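Local coordinates for five-membered-cyclitol-phosphate synthase (Streptomyces citricolor, PDB 6K96), which belongs to the myo-inositol-1-phosphate synthase family and binds nicotinamide-adenine-dinucleotide together with a sodium ion, at residues V155-E160 with G298-L303; S191-A196 with A268-E273; R195-L200 with V282-K287; G217-F222 with Q291-A296; F318-V323 with P334-E339. All blocks are in the same frame, centred on the assembly; numbering follows the deposited sequence.

Interaction 1. Residues V155-E160 with G298-L303. With NAD (nicotinamide-adenine-dinucleotide), chain G.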
# COMPACT_ATOMS: atom_id res chain seq x y z
N VAL B 155 16.13 35.54 -2.27
CA VAL B 155 15.46 34.33 -1.71
C VAL B 155 16.31 33.10 -2.00
O VAL B 155 16.42 32.73 -3.16
CB VAL B 155 14.04 34.14 -2.28
CG1 VAL B 155 13.44 32.81 -1.87
CG2 VAL B 155 13.10 35.28 -1.90
N ASN B 156 16.77 32.41 -0.95
CA ASN B 156 17.57 31.16 -1.08
C ASN B 156 16.68 29.90 -0.93
O ASN B 156 16.41 29.48 0.23
CB ASN B 156 18.70 31.15 -0.06
CG ASN B 156 19.57 29.94 -0.24
OD1 ASN B 156 19.50 29.30 -1.27
ND2 ASN B 156 20.41 29.65 0.72
N CYS B 157 16.36 29.23 -2.05
CA CYS B 157 15.71 27.88 -2.04
C CYS B 157 16.61 26.76 -1.49
O CYS B 157 15.99 25.67 -1.15
CB CYS B 157 15.40 27.33 -3.42
SG CYS B 157 14.22 28.35 -4.29
N THR B 158 17.93 26.94 -1.51
CA THR B 158 18.91 25.81 -1.40
C THR B 158 19.45 25.72 0.01
O THR B 158 19.26 26.68 0.77
CB THR B 158 20.10 25.94 -2.38
OG1 THR B 158 21.05 26.87 -1.87
CG2 THR B 158 19.67 26.38 -3.76
N PRO B 159 20.12 24.59 0.39
CA PRO B 159 20.77 24.43 1.69
C PRO B 159 22.08 25.24 1.86
O PRO B 159 22.64 25.26 2.97
CB PRO B 159 21.11 22.93 1.83
CG PRO B 159 20.37 22.27 0.68
CD PRO B 159 20.23 23.34 -0.39
N GLU B 160 22.50 25.95 0.82
CA GLU B 160 23.73 26.77 0.91
C GLU B 160 23.56 27.85 1.98
O GLU B 160 22.47 28.35 2.14
CB GLU B 160 24.15 27.33 -0.45
CG GLU B 160 24.91 26.33 -1.28
CD GLU B 160 24.35 24.91 -1.34
OE1 GLU B 160 24.99 23.98 -0.73
OE2 GLU B 160 23.28 24.74 -1.98
N GLY B 298 4.58 25.96 -4.25
CA GLY B 298 3.65 26.15 -3.11
C GLY B 298 4.26 26.89 -1.94
O GLY B 298 3.49 27.42 -1.12
N VAL B 299 5.60 26.94 -1.86
CA VAL B 299 6.28 27.65 -0.73
C VAL B 299 7.02 28.88 -1.28
O VAL B 299 7.01 29.92 -0.63
CB VAL B 299 7.16 26.64 0.02
CG1 VAL B 299 8.42 27.25 0.58
CG2 VAL B 299 6.36 25.90 1.09
N ILE B 300 7.53 28.80 -2.49
CA ILE B 300 8.20 29.95 -3.14
C ILE B 300 7.16 31.07 -3.17
O ILE B 300 7.44 32.15 -2.65
CB ILE B 300 8.78 29.57 -4.51
CG1 ILE B 300 9.87 28.51 -4.33
CG2 ILE B 300 9.36 30.78 -5.20
CD1 ILE B 300 10.39 27.91 -5.63
N ILE B 301 5.95 30.83 -3.65
CA ILE B 301 4.94 31.93 -3.77
C ILE B 301 4.76 32.67 -2.44
O ILE B 301 4.47 33.83 -2.49
CB ILE B 301 3.60 31.41 -4.27
CG1 ILE B 301 2.76 32.56 -4.81
CG2 ILE B 301 2.90 30.62 -3.16
CD1 ILE B 301 3.46 33.34 -5.87
N ASP B 302 4.87 32.00 -1.29
CA ASP B 302 4.91 32.60 0.07
C ASP B 302 6.17 33.49 0.17
O ASP B 302 6.03 34.70 0.25
CB ASP B 302 4.88 31.45 1.10
CG ASP B 302 3.53 31.20 1.73
OD1 ASP B 302 3.22 31.91 2.68
OD2 ASP B 302 2.78 30.27 1.29
N LEU B 303 7.38 32.90 0.07
CA LEU B 303 8.67 33.60 0.30
C LEU B 303 8.82 34.80 -0.65
O LEU B 303 9.28 35.85 -0.17
CB LEU B 303 9.84 32.61 0.13
CG LEU B 303 9.90 31.46 1.13
CD1 LEU B 303 11.14 30.65 0.88
CD2 LEU B 303 9.87 31.96 2.56
PA NAD G . 16.41 22.21 -11.55
O1A NAD G . 17.54 21.25 -11.66
O2A NAD G . 15.17 21.84 -12.31
O5B NAD G . 16.79 23.71 -11.82
C5B NAD G . 18.21 23.99 -11.81
C4B NAD G . 18.51 25.03 -12.86
O4B NAD G . 19.75 25.77 -12.57
C3B NAD G . 18.71 24.43 -14.25
O3B NAD G . 18.03 25.24 -15.19
C2B NAD G . 20.22 24.56 -14.44
O2B NAD G . 20.42 24.42 -15.82
C1B NAD G . 20.42 25.94 -13.81
N9A NAD G . 21.77 26.38 -13.53
C8A NAD G . 22.81 25.53 -13.23
N7A NAD G . 23.91 26.16 -12.91
C5A NAD G . 23.58 27.51 -12.97
C6A NAD G . 24.35 28.67 -12.73
N6A NAD G . 25.62 28.62 -12.34
N1A NAD G . 23.72 29.87 -12.84
C2A NAD G . 22.43 29.87 -13.23
N3A NAD G . 21.63 28.84 -13.50
C4A NAD G . 22.26 27.66 -13.34
O3 NAD G . 16.04 22.31 -10.01
PN NAD G . 14.61 22.56 -9.31
O1N NAD G . 14.04 23.79 -9.90
O2N NAD G . 13.95 21.21 -9.37
O5D NAD G . 15.08 22.89 -7.81
C5D NAD G . 15.96 24.07 -7.60
C4D NAD G . 16.57 24.01 -6.23
O4D NAD G . 15.56 24.10 -5.20
C3D NAD G . 17.34 22.71 -5.98
O3D NAD G . 18.48 23.04 -5.21
C2D NAD G . 16.41 21.94 -5.05
O2D NAD G . 17.01 21.05 -4.13
C1D NAD G . 15.81 23.08 -4.23
N1N NAD G . 14.58 22.60 -3.52
C2N NAD G . 13.56 21.91 -4.27
C3N NAD G . 12.50 21.28 -3.65
C7N NAD G . 11.45 20.62 -4.52
O7N NAD G . 11.49 20.76 -5.73
N7N NAD G . 10.51 19.89 -3.92
C4N NAD G . 12.47 21.31 -2.26
C5N NAD G . 13.36 22.12 -1.55
C6N NAD G . 14.45 22.68 -2.19

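Interaction 2. Residues S191-A196 with A268-E273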
# COMPACT_ATOMS: atom_id res chain seq x y z
N SER B 191 9.17 14.04 5.03
CA SER B 191 9.75 13.97 6.39
C SER B 191 8.72 14.48 7.41
O SER B 191 8.66 13.94 8.54
CB SER B 191 11.12 14.67 6.44
OG SER B 191 12.22 13.73 6.23
N VAL B 192 7.92 15.49 7.06
CA VAL B 192 6.86 15.95 7.98
C VAL B 192 5.82 14.83 8.11
O VAL B 192 5.37 14.62 9.22
CB VAL B 192 6.24 17.29 7.55
CG1 VAL B 192 5.40 17.18 6.26
CG2 VAL B 192 5.39 17.85 8.68
N VAL B 193 5.50 14.08 7.06
CA VAL B 193 4.58 12.92 7.20
C VAL B 193 5.22 11.87 8.08
O VAL B 193 4.59 11.40 8.98
CB VAL B 193 4.14 12.25 5.89
CG1 VAL B 193 3.21 11.08 6.19
CG2 VAL B 193 3.49 13.22 4.93
N HIS B 194 6.45 11.46 7.80
CA HIS B 194 7.10 10.38 8.60
C HIS B 194 7.12 10.79 10.07
O HIS B 194 6.76 9.99 10.96
CB HIS B 194 8.49 10.10 8.06
CG HIS B 194 9.09 8.84 8.58
ND1 HIS B 194 10.19 8.29 8.00
CD2 HIS B 194 8.71 8.00 9.55
CE1 HIS B 194 10.47 7.16 8.60
NE2 HIS B 194 9.59 6.95 9.55
N ARG B 195 7.50 12.04 10.31
CA ARG B 195 7.76 12.62 11.65
C ARG B 195 6.44 12.67 12.42
O ARG B 195 6.47 12.40 13.60
CB ARG B 195 8.48 13.97 11.42
CG ARG B 195 8.67 14.85 12.64
CD ARG B 195 9.12 16.26 12.25
NE ARG B 195 9.33 17.02 13.49
CZ ARG B 195 10.51 17.49 13.94
NH1 ARG B 195 11.62 17.38 13.24
NH2 ARG B 195 10.55 18.12 15.11
N ALA B 196 5.34 13.08 11.76
CA ALA B 196 4.01 13.21 12.37
C ALA B 196 3.57 11.82 12.87
O ALA B 196 3.02 11.75 14.00
CB ALA B 196 3.01 13.77 11.39
N ALA B 268 7.29 8.52 -2.09
CA ALA B 268 7.83 8.18 -0.78
C ALA B 268 7.14 6.91 -0.31
O ALA B 268 6.06 6.72 -0.68
CB ALA B 268 7.52 9.29 0.14
N MET B 269 7.82 5.99 0.34
CA MET B 269 7.20 4.76 0.84
C MET B 269 7.68 4.68 2.26
O MET B 269 8.88 4.95 2.48
CB MET B 269 7.61 3.52 0.06
CG MET B 269 6.56 3.11 -0.93
SD MET B 269 7.22 2.95 -2.61
CE MET B 269 8.67 1.93 -2.35
N LEU B 270 6.79 4.48 3.23
CA LEU B 270 7.33 4.37 4.59
C LEU B 270 6.67 3.19 5.29
O LEU B 270 5.69 2.64 4.76
CB LEU B 270 7.32 5.73 5.29
CG LEU B 270 6.00 6.32 5.70
CD1 LEU B 270 5.53 5.60 6.96
CD2 LEU B 270 6.11 7.84 5.91
N ASN B 271 7.44 2.67 6.24
CA ASN B 271 7.07 1.53 7.11
C ASN B 271 7.37 1.96 8.53
O ASN B 271 8.44 2.55 8.75
CB ASN B 271 7.86 0.26 6.81
CG ASN B 271 7.33 -0.89 7.63
OD1 ASN B 271 7.98 -1.35 8.57
ND2 ASN B 271 6.10 -1.29 7.36
N ILE B 272 6.42 1.74 9.43
CA ILE B 272 6.60 1.92 10.89
C ILE B 272 6.08 0.67 11.56
O ILE B 272 5.04 0.24 11.18
CB ILE B 272 5.91 3.17 11.45
CG1 ILE B 272 6.43 4.45 10.80
CG2 ILE B 272 6.04 3.16 12.97
CD1 ILE B 272 5.42 5.53 10.81
N GLU B 273 6.87 0.11 12.47
CA GLU B 273 6.58 -1.15 13.17
C GLU B 273 6.63 -0.81 14.64
O GLU B 273 7.71 -0.73 15.17
CB GLU B 273 7.59 -2.25 12.80
CG GLU B 273 7.48 -2.72 11.36
CD GLU B 273 6.14 -3.36 10.95
OE1 GLU B 273 5.40 -3.93 11.84
OE2 GLU B 273 5.82 -3.28 9.72

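Interaction 3. Residues R195-L200 with V282-K287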
# COMPACT_ATOMS: atom_id res chain seq x y z
N ARG B 195 7.50 12.04 10.31
CA ARG B 195 7.76 12.62 11.65
C ARG B 195 6.44 12.67 12.42
O ARG B 195 6.47 12.40 13.60
CB ARG B 195 8.48 13.97 11.42
CG ARG B 195 8.67 14.85 12.64
CD ARG B 195 9.12 16.26 12.25
NE ARG B 195 9.33 17.02 13.49
CZ ARG B 195 10.51 17.49 13.94
NH1 ARG B 195 11.62 17.38 13.24
NH2 ARG B 195 10.55 18.12 15.11
N ALA B 196 5.34 13.08 11.76
CA ALA B 196 4.01 13.21 12.37
C ALA B 196 3.57 11.82 12.87
O ALA B 196 3.02 11.75 14.00
CB ALA B 196 3.01 13.77 11.39
N LEU B 197 3.80 10.78 12.07
CA LEU B 197 3.34 9.42 12.40
C LEU B 197 4.17 8.91 13.56
O LEU B 197 3.60 8.26 14.44
CB LEU B 197 3.39 8.49 11.18
CG LEU B 197 2.31 8.78 10.15
CD1 LEU B 197 2.46 8.00 8.85
CD2 LEU B 197 0.94 8.56 10.75
N LEU B 198 5.48 9.18 13.55
CA LEU B 198 6.36 8.70 14.63
C LEU B 198 5.97 9.45 15.89
O LEU B 198 5.89 8.78 16.93
CB LEU B 198 7.83 8.84 14.25
CG LEU B 198 8.36 7.72 13.36
CD1 LEU B 198 9.78 8.06 12.88
CD2 LEU B 198 8.37 6.37 14.08
N GLY B 199 5.68 10.74 15.76
CA GLY B 199 5.12 11.62 16.82
C GLY B 199 3.95 10.97 17.54
O GLY B 199 3.99 10.92 18.77
N LEU B 200 2.95 10.49 16.78
CA LEU B 200 1.72 9.80 17.23
C LEU B 200 2.08 8.61 18.09
O LEU B 200 1.51 8.53 19.21
CB LEU B 200 0.94 9.28 16.02
CG LEU B 200 -0.01 10.24 15.33
CD1 LEU B 200 -1.02 9.42 14.50
CD2 LEU B 200 -0.71 11.17 16.33
N VAL B 282 1.99 -3.00 16.03
CA VAL B 282 1.23 -1.94 15.35
C VAL B 282 1.96 -1.67 14.05
O VAL B 282 3.12 -1.20 14.16
CB VAL B 282 1.18 -0.71 16.28
CG1 VAL B 282 0.58 0.51 15.60
CG2 VAL B 282 0.45 -1.09 17.55
N SER B 283 1.37 -1.99 12.89
CA SER B 283 2.06 -1.85 11.58
C SER B 283 1.52 -0.67 10.77
O SER B 283 0.31 -0.52 10.79
CB SER B 283 1.95 -3.14 10.84
OG SER B 283 2.75 -4.10 11.52
N ILE B 284 2.36 0.16 10.13
CA ILE B 284 1.93 1.23 9.19
C ILE B 284 2.73 1.11 7.89
O ILE B 284 3.94 1.02 7.94
CB ILE B 284 2.00 2.63 9.83
CG1 ILE B 284 1.16 2.67 11.12
CG2 ILE B 284 1.57 3.75 8.89
CD1 ILE B 284 1.03 4.05 11.72
N ASP B 285 2.04 1.10 6.76
CA ASP B 285 2.62 1.13 5.41
C ASP B 285 2.02 2.36 4.77
O ASP B 285 0.85 2.53 4.91
CB ASP B 285 2.33 -0.20 4.72
CG ASP B 285 3.26 -1.31 5.19
OD1 ASP B 285 4.53 -1.04 5.27
OD2 ASP B 285 2.76 -2.43 5.51
N LEU B 286 2.81 3.25 4.18
CA LEU B 286 2.27 4.48 3.56
C LEU B 286 2.95 4.68 2.19
O LEU B 286 4.06 4.25 2.03
CB LEU B 286 2.44 5.66 4.52
CG LEU B 286 1.99 7.00 3.96
CD1 LEU B 286 1.55 7.94 5.08
CD2 LEU B 286 3.06 7.69 3.14
N LYS B 287 2.20 5.14 1.17
CA LYS B 287 2.76 5.70 -0.07
C LYS B 287 2.34 7.16 -0.19
O LYS B 287 1.20 7.43 0.12
CB LYS B 287 2.30 4.90 -1.27
CG LYS B 287 2.82 5.51 -2.56
CD LYS B 287 2.56 4.69 -3.75
CE LYS B 287 2.94 5.47 -5.00
NZ LYS B 287 2.36 4.86 -6.22

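Interaction 4. Residues G217-F222 with Q291-A296. With NA (sodium ion), chain H; NAD (nicotinamide-adenine-dinucleotide), chain G.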
# COMPACT_ATOMS: atom_id res chain seq x y z
N GLY B 217 12.54 9.49 -7.58
CA GLY B 217 12.34 10.72 -8.35
C GLY B 217 12.86 10.53 -9.75
O GLY B 217 13.45 9.45 -10.03
N GLY B 218 12.69 11.53 -10.61
CA GLY B 218 13.11 11.44 -12.02
C GLY B 218 13.43 12.77 -12.65
O GLY B 218 13.37 12.83 -13.84
N ASN B 219 13.79 13.79 -11.87
CA ASN B 219 14.18 15.13 -12.37
C ASN B 219 15.65 15.43 -12.07
O ASN B 219 16.33 14.67 -11.36
CB ASN B 219 13.29 16.26 -11.81
CG ASN B 219 13.23 16.36 -10.31
OD1 ASN B 219 14.11 15.87 -9.60
ND2 ASN B 219 12.15 16.93 -9.81
N GLU B 220 16.13 16.54 -12.61
CA GLU B 220 17.52 16.99 -12.46
C GLU B 220 17.77 17.19 -10.96
O GLU B 220 18.87 16.76 -10.53
CB GLU B 220 17.77 18.20 -13.36
CG GLU B 220 19.05 18.08 -14.20
CD GLU B 220 19.30 16.80 -15.00
OE1 GLU B 220 18.34 16.28 -15.63
OE2 GLU B 220 20.49 16.31 -14.99
N ASP B 221 16.84 17.71 -10.16
CA ASP B 221 17.11 17.94 -8.71
C ASP B 221 17.51 16.59 -8.11
O ASP B 221 18.62 16.48 -7.47
CB ASP B 221 15.99 18.65 -7.93
CG ASP B 221 16.22 18.88 -6.44
OD1 ASP B 221 17.33 19.36 -6.10
OD2 ASP B 221 15.33 18.56 -5.57
N PHE B 222 16.69 15.58 -8.33
CA PHE B 222 16.87 14.27 -7.68
C PHE B 222 18.19 13.63 -8.17
O PHE B 222 18.90 13.05 -7.34
CB PHE B 222 15.62 13.43 -7.92
CG PHE B 222 15.58 12.13 -7.17
CD1 PHE B 222 16.17 11.02 -7.71
CD2 PHE B 222 14.98 12.04 -5.95
CE1 PHE B 222 16.19 9.81 -7.03
CE2 PHE B 222 14.94 10.82 -5.29
CZ PHE B 222 15.58 9.73 -5.81
N GLN B 291 3.78 16.17 -6.94
CA GLN B 291 4.50 16.88 -8.05
C GLN B 291 5.64 17.64 -7.39
O GLN B 291 5.37 18.74 -6.92
CB GLN B 291 3.75 18.02 -8.73
CG GLN B 291 3.18 17.78 -10.09
CD GLN B 291 3.93 17.00 -11.15
OE1 GLN B 291 3.24 16.40 -11.95
NE2 GLN B 291 5.25 17.00 -11.22
N ASP B 292 6.84 17.05 -7.31
CA ASP B 292 7.95 17.56 -6.44
C ASP B 292 8.07 19.09 -6.59
O ASP B 292 8.08 19.78 -5.58
CB ASP B 292 9.25 16.80 -6.69
CG ASP B 292 10.30 17.03 -5.62
OD1 ASP B 292 9.89 17.14 -4.47
OD2 ASP B 292 11.54 17.19 -5.98
N SER B 293 8.05 19.62 -7.80
CA SER B 293 8.29 21.07 -8.00
C SER B 293 7.05 21.94 -7.69
O SER B 293 7.22 23.21 -7.61
CB SER B 293 8.79 21.32 -9.37
OG SER B 293 10.12 20.86 -9.48
N SER B 294 5.87 21.35 -7.52
CA SER B 294 4.71 22.05 -6.91
C SER B 294 5.01 22.19 -5.43
O SER B 294 4.62 23.21 -4.84
CB SER B 294 3.36 21.33 -7.16
OG SER B 294 2.89 21.52 -8.50
N ASN B 295 5.72 21.22 -4.84
CA ASN B 295 6.07 21.28 -3.40
C ASN B 295 7.02 22.44 -3.21
O ASN B 295 7.10 22.90 -2.10
CB ASN B 295 6.69 20.00 -2.87
CG ASN B 295 5.78 19.10 -2.07
OD1 ASN B 295 4.64 19.45 -1.79
ND2 ASN B 295 6.28 17.93 -1.69
N ALA B 296 7.76 22.86 -4.23
CA ALA B 296 8.65 24.05 -4.17
C ALA B 296 7.77 25.27 -4.34
O ALA B 296 7.79 26.10 -3.49
CB ALA B 296 9.69 24.00 -5.27
NA NA H . 12.15 20.84 -7.96
PA NAD G . 16.41 22.21 -11.55
O1A NAD G . 17.54 21.25 -11.66
O2A NAD G . 15.17 21.84 -12.31
O5B NAD G . 16.79 23.71 -11.82
C5B NAD G . 18.21 23.99 -11.81
C4B NAD G . 18.51 25.03 -12.86
O4B NAD G . 19.75 25.77 -12.57
C3B NAD G . 18.71 24.43 -14.25
O3B NAD G . 18.03 25.24 -15.19
C2B NAD G . 20.22 24.56 -14.44
O2B NAD G . 20.42 24.42 -15.82
C1B NAD G . 20.42 25.94 -13.81
N9A NAD G . 21.77 26.38 -13.53
C8A NAD G . 22.81 25.53 -13.23
N7A NAD G . 23.91 26.16 -12.91
C5A NAD G . 23.58 27.51 -12.97
C6A NAD G . 24.35 28.67 -12.73
N6A NAD G . 25.62 28.62 -12.34
N1A NAD G . 23.72 29.87 -12.84
C2A NAD G . 22.43 29.87 -13.23
N3A NAD G . 21.63 28.84 -13.50
C4A NAD G . 22.26 27.66 -13.34
O3 NAD G . 16.04 22.31 -10.01
PN NAD G . 14.61 22.56 -9.31
O1N NAD G . 14.04 23.79 -9.90
O2N NAD G . 13.95 21.21 -9.37
O5D NAD G . 15.08 22.89 -7.81
C5D NAD G . 15.96 24.07 -7.60
C4D NAD G . 16.57 24.01 -6.23
O4D NAD G . 15.56 24.10 -5.20
C3D NAD G . 17.34 22.71 -5.98
O3D NAD G . 18.48 23.04 -5.21
C2D NAD G . 16.41 21.94 -5.05
O2D NAD G . 17.01 21.05 -4.13
C1D NAD G . 15.81 23.08 -4.23
N1N NAD G . 14.58 22.60 -3.52
C2N NAD G . 13.56 21.91 -4.27
C3N NAD G . 12.50 21.28 -3.65
C7N NAD G . 11.45 20.62 -4.52
O7N NAD G . 11.49 20.76 -5.73
N7N NAD G . 10.51 19.89 -3.92
C4N NAD G . 12.47 21.31 -2.26
C5N NAD G . 13.36 22.12 -1.55
C6N NAD G . 14.45 22.68 -2.19
O HOH W 1 12.48 15.22 -7.25

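Interaction 5. Residues F318-V323 with P334-E339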
# COMPACT_ATOMS: atom_id res chain seq x y z
N PHE B 318 16.13 39.40 7.60
CA PHE B 318 15.29 38.18 7.62
C PHE B 318 13.89 38.54 8.14
O PHE B 318 13.77 39.32 9.11
CB PHE B 318 15.97 37.09 8.44
CG PHE B 318 15.18 35.81 8.41
CD1 PHE B 318 15.10 35.07 7.24
CD2 PHE B 318 14.44 35.41 9.51
CE1 PHE B 318 14.34 33.91 7.21
CE2 PHE B 318 13.67 34.26 9.47
CZ PHE B 318 13.64 33.50 8.33
N SER B 319 12.85 38.02 7.49
CA SER B 319 11.46 38.14 8.00
C SER B 319 11.11 36.85 8.74
O SER B 319 11.37 35.74 8.18
CB SER B 319 10.43 38.46 6.95
OG SER B 319 9.14 38.41 7.54
N ALA B 320 10.52 36.98 9.92
CA ALA B 320 10.07 35.82 10.71
C ALA B 320 8.86 35.15 10.01
O ALA B 320 8.63 33.97 10.24
CB ALA B 320 9.81 36.27 12.12
N ALA B 321 8.15 35.83 9.11
CA ALA B 321 7.02 35.23 8.38
C ALA B 321 7.52 34.07 7.52
O ALA B 321 6.70 33.34 7.00
CB ALA B 321 6.33 36.24 7.50
N ALA B 322 8.82 33.97 7.26
CA ALA B 322 9.37 32.98 6.32
C ALA B 322 9.65 31.67 7.04
O ALA B 322 10.01 30.70 6.36
CB ALA B 322 10.61 33.51 5.68
N VAL B 323 9.51 31.64 8.36
CA VAL B 323 10.15 30.56 9.18
C VAL B 323 9.49 29.21 8.86
O VAL B 323 10.20 28.20 8.64
CB VAL B 323 10.17 30.95 10.67
CG1 VAL B 323 10.52 29.79 11.57
CG2 VAL B 323 11.11 32.10 10.91
N PRO B 334 14.78 27.04 16.69
CA PRO B 334 14.65 27.13 18.14
C PRO B 334 14.36 28.54 18.68
O PRO B 334 13.77 28.62 19.75
CB PRO B 334 16.01 26.59 18.64
CG PRO B 334 16.54 25.71 17.53
CD PRO B 334 15.99 26.31 16.25
N SER B 335 14.75 29.61 17.98
CA SER B 335 14.52 31.03 18.39
C SER B 335 13.20 31.61 17.84
O SER B 335 13.07 32.84 17.83
CB SER B 335 15.67 31.89 17.95
OG SER B 335 15.57 32.18 16.57
N TYR B 336 12.24 30.78 17.41
CA TYR B 336 10.95 31.24 16.81
C TYR B 336 9.79 30.34 17.24
O TYR B 336 10.00 29.10 17.23
CB TYR B 336 10.98 31.29 15.29
CG TYR B 336 11.97 32.24 14.65
CD1 TYR B 336 11.83 33.62 14.68
CD2 TYR B 336 13.02 31.72 13.91
CE1 TYR B 336 12.73 34.45 14.02
CE2 TYR B 336 13.93 32.53 13.26
CZ TYR B 336 13.79 33.90 13.33
OH TYR B 336 14.76 34.59 12.67
N THR B 337 8.67 30.98 17.64
CA THR B 337 7.36 30.37 18.00
C THR B 337 6.37 30.63 16.86
O THR B 337 6.72 31.46 16.01
CB THR B 337 6.78 30.95 19.30
OG1 THR B 337 6.45 32.34 19.14
CG2 THR B 337 7.73 30.79 20.47
N SER B 338 5.16 30.03 16.87
CA SER B 338 4.12 30.21 15.82
C SER B 338 3.67 31.67 15.79
O SER B 338 3.30 32.16 14.72
CB SER B 338 2.90 29.35 16.00
OG SER B 338 3.26 27.99 16.17
N GLU B 339 3.67 32.29 16.97
CA GLU B 339 3.24 33.70 17.16
C GLU B 339 4.29 34.63 16.57
O GLU B 339 3.89 35.60 15.92
CB GLU B 339 2.91 33.96 18.63
CG GLU B 339 1.43 33.75 18.92
CD GLU B 339 1.10 33.61 20.40
OE1 GLU B 339 1.98 33.06 21.12
OE2 GLU B 339 -0.03 34.02 20.83

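Interaction 1. Residues V155-E160 with G298-L303
Val155 lays its CG1 methyl against the root of Leu303, 4.1 Å from Leu303 CB, and the two side chains meet at a slant. CG1 is anti to the backbone N (chi1 172°), which aims this branch at helix 292-313. One helical turn earlier, the Ile300 tip methyl CD1 reaches Cys157 SG at 4.1 Å. No hydrogen bond crosses the contact, which suits compact apolar side chains and a short, weakly polar thiol in a buried place. Past the strand end the chain turns to the coenzyme. Asn156 OD1 accepts from Thr158 N at 2.8 Å, closing an Asx turn with the donor well above the carbonyl plane. The turn leads the chain along the nicotinamide end of NAD, where Cys157 O comes within 3.5 Å of NAD C6N and Cys157 CB within 3.7 Å of NAD O4D. In the parallel sheet, strand 153-156 lies between strands 127-130 and 179-180, and helix 292-313 packs on this part of the sheet, Ile300 also touching Leu129 and Leu303 touching Ile180.

Interaction 2. Residues S191-A196 with A268-E273
Apolar contacts gather round Leu270, whose CD2 methyl presses into the root of the His194 side chain, 3.8 Å from His194 CA and 3.9 Å from His194 CB. Leu270 CG sits between the backbone N and the carbonyl carbon (chi1 71°), and this setting together with chi2 (77°) puts CD2 at the helix. Val193 CG1 adds a looser touch to the same Leu270 CD2 at 4.4 Å. Separately, the His194 ring passes obliquely by Ile272, with His194 NE2 4.2 Å from Ile272 CG1.

Polar bonds lie to the side of that packing. Histidine fits here because it offers aliphatic carbon to Leu270 while both ring nitrogens find partners on strand 207-217, NE2 with Ser211 and ND1 with Gln213; the pair fixes how the ring is turned. On strand 265-275, Asn271 ND2 donates to Glu273 OE2 at 3.1 Å, meeting the anti side of the carboxylate. Helix and strand segments run almost parallel, 12° apart with axes 10.1 Å from each other, as in a two-layer alpha/beta sandwich.

Interaction 3. Residues R195-L200 with V282-K287
Asp285 OD1 is gripped twice, by Asn271 ND2 of the adjacent strand and by a salt bridge to Lys287 of the third subunit, while its neighbours Ile284 and Leu286 turn the other way to meet Leu197. A carboxylate suits the face of strand 281-291 that meets another subunit's lysine; leucine and isoleucine suit the face beneath the helix. Leu197 does all the touching from the helix, and does it with one methyl. Its CD1 lies 3.9 Å from Leu286 CD1, the two side chains crossing at a slant so that methyl meets methyl, and 4.3 Å from Ile284 CG2, so it bridges two residues of the same strand face. With its CG anti to the carbonyl carbon (chi1 -73°), Leu197 extends toward the strand and brings CD1 to both partners. With 116 Å² buried in all and no hydrogen bond between the segments, this is modest apolar packing. Residues 283-287 pair antiparallel with a strand of the second subunit, giving a helix-covered sheet that continues through the interface, an arrangement characteristic of oligomers joined edge to edge by their sheets.

Interaction 4. Residues G217-F222 with Q291-A296
Asn219 and Asp292 face each other without a direct bond, Asn219 ND2 staying 3.9 Å from Asp292 OD2. This is the looser part of the contact, spanned by a water that donates to both Asn219 OD1 and Asp292 OD2. The same Asn219 OD1 also takes Phe222 N at 2.9 Å (N-H...O angle 160°), the N-cap bond of helix 220-225. An amide suits the place, since its oxygen caps the helix while its nitrogen is held by Asp264.

The tight part is built round ligand and metal. Ser293 OG binds the sodium ion at 2.5 Å, and NAD O2N and NAD O7N each bind it at 2.3 Å, with Asn15 as the further ligand; Asp264 also hydrogen-bonds Ser293 OG. The nicotinamide amide N7N of NAD donates to Asp292 O at 2.9 Å, and weakly to Asp292 OD1, while NAD O2D gives a hydrogen bond of 2.6 Å to Asp221 OD1. Residues 219-221 and 292-293 thus flank the nicotinamide half of a dinucleotide-binding site, with the sodium ion tying carboxamide to phosphate.

Interaction 5. Residues F318-V323 with P334-E339
Tyr336 holds CG anti to its carbonyl carbon (chi1 -62°) and Phe318 holds CG anti to its amide nitrogen (chi1 -177°), settings that bring the phenol oxygen up to the phenyl ring. Tyr336 OH lies 3.3 Å from Phe318 CD2, the hydroxyl coming at the phenyl ring obliquely. Val323 completes the group with a CH-pi contact: its CG2 methyl stands 3.7 Å from the centroid of the Tyr336 ring, 15° off the normal. The opposite face of that ring has Ser335 OG, offset toward the rim. Ala320 CB adds a touch at Tyr336 CE1, 3.9 Å away, where a methyl is enough to reach the ring from the turn. Tyrosine suits the spot because its flat ring gives apolar surface to all three partners while its hydroxyl bonds to Ala330 O. In the other segment, Ser319 OG accepts from Ala321 N in an ST turn. The 3-10 turn containing Ala320 to Ala322 rests on helix 292-313 through Ile306, with Ala320 and Val323 touching helix 338-353, whose N-cap is Thr337.

In the fold
Interactions 2, 3 and 4 are nested along the chain inside the loop closed by interaction 1; interaction 5 follows. Interactions 2 and 3 have centres only 5 Å apart, sharing helix 190-203 and using neighbouring strands of the mixed sheet; Ile272 of one packs on Leu197 of the other. They lie 22 to 26 Å from the chain centre, in the layer that meets other subunits. Strand 281-291 leads straight into helix 292-313, which serves interactions 4 and 1, their centres about 14 Å apart and both at NAD. This continuity joins the subunit-contacting sheet to the coenzyme site. Interaction 5, its centre about 15 Å from that of interaction 1, touches it through Ala322 on Leu303, placing the loop that leads to the last helix against helix 292-313.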